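Local coordinates for protein putative L-alanine-DL-glutamate epimerase (Burkholderia xenovorans, PDB 3SN1) that probably acts as a racemase or epimerase of the mandelate racemase/muconate lactonizing enzyme family and binds magnesium ions, at residues Arg116-Val121 with Glu366-Asp371. Sequence-based numbering, arbitrary orientation. Where two conformers were deposited one is given.
Sequences RDRVPV and ELIIPD
Val-119 and Leu-367 form the hydrogen-bonded pair of an antiparallel beta ladder in which strand 118-121 runs beside strand 366-368, the two inner strands of a small mixed sheet flanked by strands 342-344 and 362-363 in this enolase-superfamily chain. Val-119 N donates to Leu-367 O (2.9 Å), within the carbonyl plane, and Leu-367 N returns a bond to Val-119 O (2.8 Å). One further backbone bond, Ile-369 N to Asp-117 O (3.1 Å), follows past the last bridge; water 1 links that same carbonyl to Ile-369 O. The face carrying Val-119 and Leu-367 is the tightly packed one: Val-121 CG1 meets Leu-367 CB at 3.9 Å, and Ala-330 of helix 323-335 touches both Leu-367 and Ile-369. Ile-369 lays CG1 against Asp-117 O at 3.5 Å, a chi1 of -53° swinging it away from its own carbonyl carbon. The other face, with Arg-118, Pro-120, Glu-366 and Ile-368, is looser and watered. There the Glu-366 chain crosses Arg-118 at about a right angle, and OE1 lies against the aliphatic CD at 3.6 Å while the nearest charged nitrogen, NH1, stays 4.8 Å away. Water 2, in plane at the guanidinium edge, spans that gap, and Arg-118 NH1 also bonds Gln-363 OE1. Glu-366 OE2 rests near Pro-120 CG and shares water 3 with Arg-118 O. Ile-368 runs alongside Arg-118 in the same direction, its CD1 over the centre of one guanidinium face, 4.0 Å from CZ.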
loop_
_atom_site.group_PDB
_atom_site.type_symbol
_atom_site.label_atom_id
_atom_site.label_comp_id
_atom_site.label_asym_id
_atom_site.label_seq_id
_atom_site.Cartn_x
_atom_site.Cartn_y
_atom_site.Cartn_z
ATOM N N ARG A 116 15.693 25.551 26.847
ATOM C CA ARG A 116 17.098 25.898 26.666
ATOM C C ARG A 116 17.214 27.423 26.681
ATOM O O ARG A 116 16.248 28.115 26.379
ATOM C CB ARG A 116 17.649 25.312 25.355
ATOM C CG ARG A 116 16.926 25.768 24.099
ATOM C CD ARG A 116 17.468 25.137 22.806
ATOM N NE ARG A 116 17.287 23.681 22.751
ATOM C CZ ARG A 116 16.176 23.060 22.358
ATOM N NH1 ARG A 116 15.099 23.750 22.008
ATOM N NH2 ARG A 116 16.136 21.727 22.347
ATOM N N ASP A 117 18.407 27.902 27.046
ATOM C CA ASP A 117 18.719 29.321 27.224
ATOM C C ASP A 117 19.392 29.929 26.001
ATOM O O ASP A 117 19.462 31.156 25.874
ATOM C CB ASP A 117 19.703 29.508 28.397
ATOM C CG ASP A 117 19.082 29.220 29.754
ATOM O OD1 ASP A 117 17.840 29.288 29.909
ATOM O OD2 ASP A 117 19.859 28.945 30.683
ATOM N N ARG A 118 19.961 29.076 25.155
ATOM C CA ARG A 118 20.661 29.512 23.964
ATOM C C ARG A 118 20.393 28.518 22.876
ATOM O O ARG A 118 20.133 27.337 23.153
ATOM C CB ARG A 118 22.167 29.617 24.208
ATOM C CG ARG A 118 22.539 30.413 25.431
ATOM C CD ARG A 118 24.010 30.809 25.436
ATOM N NE ARG A 118 24.283 31.748 26.522
ATOM C CZ ARG A 118 25.429 32.404 26.696
ATOM N NH1 ARG A 118 26.445 32.242 25.844
ATOM N NH2 ARG A 118 25.562 33.234 27.738
ATOM N N VAL A 119 20.464 28.984 21.636
ATOM C CA VAL A 119 20.139 28.190 20.461
ATOM C C VAL A 119 21.282 28.267 19.445
ATOM O O VAL A 119 21.582 29.360 18.993
ATOM C CB VAL A 119 18.866 28.780 19.768
ATOM C CG1 VAL A 119 18.379 27.871 18.649
ATOM C CG2 VAL A 119 17.746 29.037 20.781
ATOM N N PRO A 120 21.887 27.129 19.052
ATOM C CA PRO A 120 22.842 27.222 17.950
ATOM C C PRO A 120 22.189 27.690 16.664
ATOM O O PRO A 120 21.059 27.322 16.370
ATOM C CB PRO A 120 23.348 25.779 17.802
ATOM C CG PRO A 120 23.258 25.237 19.219
ATOM C CD PRO A 120 21.928 25.791 19.689
ATOM N N VAL A 121 22.900 28.536 15.926
ATOM C CA VAL A 121 22.411 29.034 14.660
ATOM C C VAL A 121 23.303 28.590 13.521
ATOM O O VAL A 121 24.418 28.099 13.730
ATOM C CB VAL A 121 22.308 30.597 14.665
ATOM C CG1 VAL A 121 21.382 31.049 15.817
ATOM C CG2 VAL A 121 23.706 31.268 14.760
ATOM N N GLU A 366 25.885 30.924 19.120
ATOM C CA GLU A 366 24.522 30.711 19.587
ATOM C C GLU A 366 23.776 32.014 19.791
ATOM O O GLU A 366 24.388 33.032 20.137
ATOM C CB GLU A 366 24.523 29.971 20.906
ATOM C CG GLU A 366 25.227 28.638 20.840
ATOM C CD GLU A 366 25.073 27.870 22.130
ATOM O OE1 GLU A 366 25.426 28.412 23.199
ATOM O OE2 GLU A 366 24.583 26.729 22.062
ATOM N N LEU A 367 22.455 31.949 19.584
ATOM C CA LEU A 367 21.554 33.047 19.885
ATOM C C LEU A 367 21.126 32.931 21.336
ATOM O O LEU A 367 20.669 31.873 21.775
ATOM C CB LEU A 367 20.317 33.020 18.986
ATOM C CG LEU A 367 19.149 33.983 19.263
ATOM C CD1 LEU A 367 19.576 35.441 19.104
ATOM C CD2 LEU A 367 17.992 33.654 18.284
ATOM N N ILE A 368 21.260 34.027 22.063
ATOM C CA ILE A 368 20.829 34.096 23.451
ATOM C C ILE A 368 19.325 34.376 23.463
ATOM O O ILE A 368 18.861 35.310 22.799
ATOM C CB ILE A 368 21.578 35.189 24.203
ATOM C CG1 ILE A 368 23.078 34.865 24.187
ATOM C CG2 ILE A 368 21.007 35.349 25.632
ATOM C CD1 ILE A 368 23.924 35.709 25.117
ATOM N N ILE A 369 18.568 33.567 24.193
ATOM C CA ILE A 369 17.114 33.771 24.287
ATOM C C ILE A 369 16.834 34.837 25.334
ATOM O O ILE A 369 17.230 34.688 26.487
ATOM C CB ILE A 369 16.359 32.473 24.695
ATOM C CG1 ILE A 369 16.712 31.292 23.778
ATOM C CG2 ILE A 369 14.833 32.725 24.725
ATOM C CD1 ILE A 369 16.607 31.569 22.338
ATOM N N PRO A 370 16.163 35.928 24.948
ATOM C CA PRO A 370 15.925 36.974 25.930
ATOM C C PRO A 370 14.797 36.611 26.895
ATOM O O PRO A 370 14.061 35.653 26.650
ATOM C CB PRO A 370 15.542 38.178 25.061
ATOM C CG PRO A 370 14.941 37.602 23.887
ATOM C CD PRO A 370 15.616 36.282 23.633
ATOM N N ASP A 371 14.690 37.378 27.977
ATOM C CA ASP A 371 13.701 37.150 29.030
ATOM C C ASP A 371 12.840 38.393 29.324
ATOM O O ASP A 371 12.421 38.618 30.456
ATOM C CB ASP A 371 14.387 36.630 30.309
ATOM C CG ASP A 371 15.279 37.659 30.986
ATOM O OD1 ASP A 371 15.545 38.745 30.409
ATOM O OD2 ASP A 371 15.726 37.383 32.126
HETATM O O HOH W 1 18.885 32.874 27.712
HETATM O O HOH W 2 26.951 30.380 23.611
HETATM O O HOH W 3 22.333 25.483 23.604
#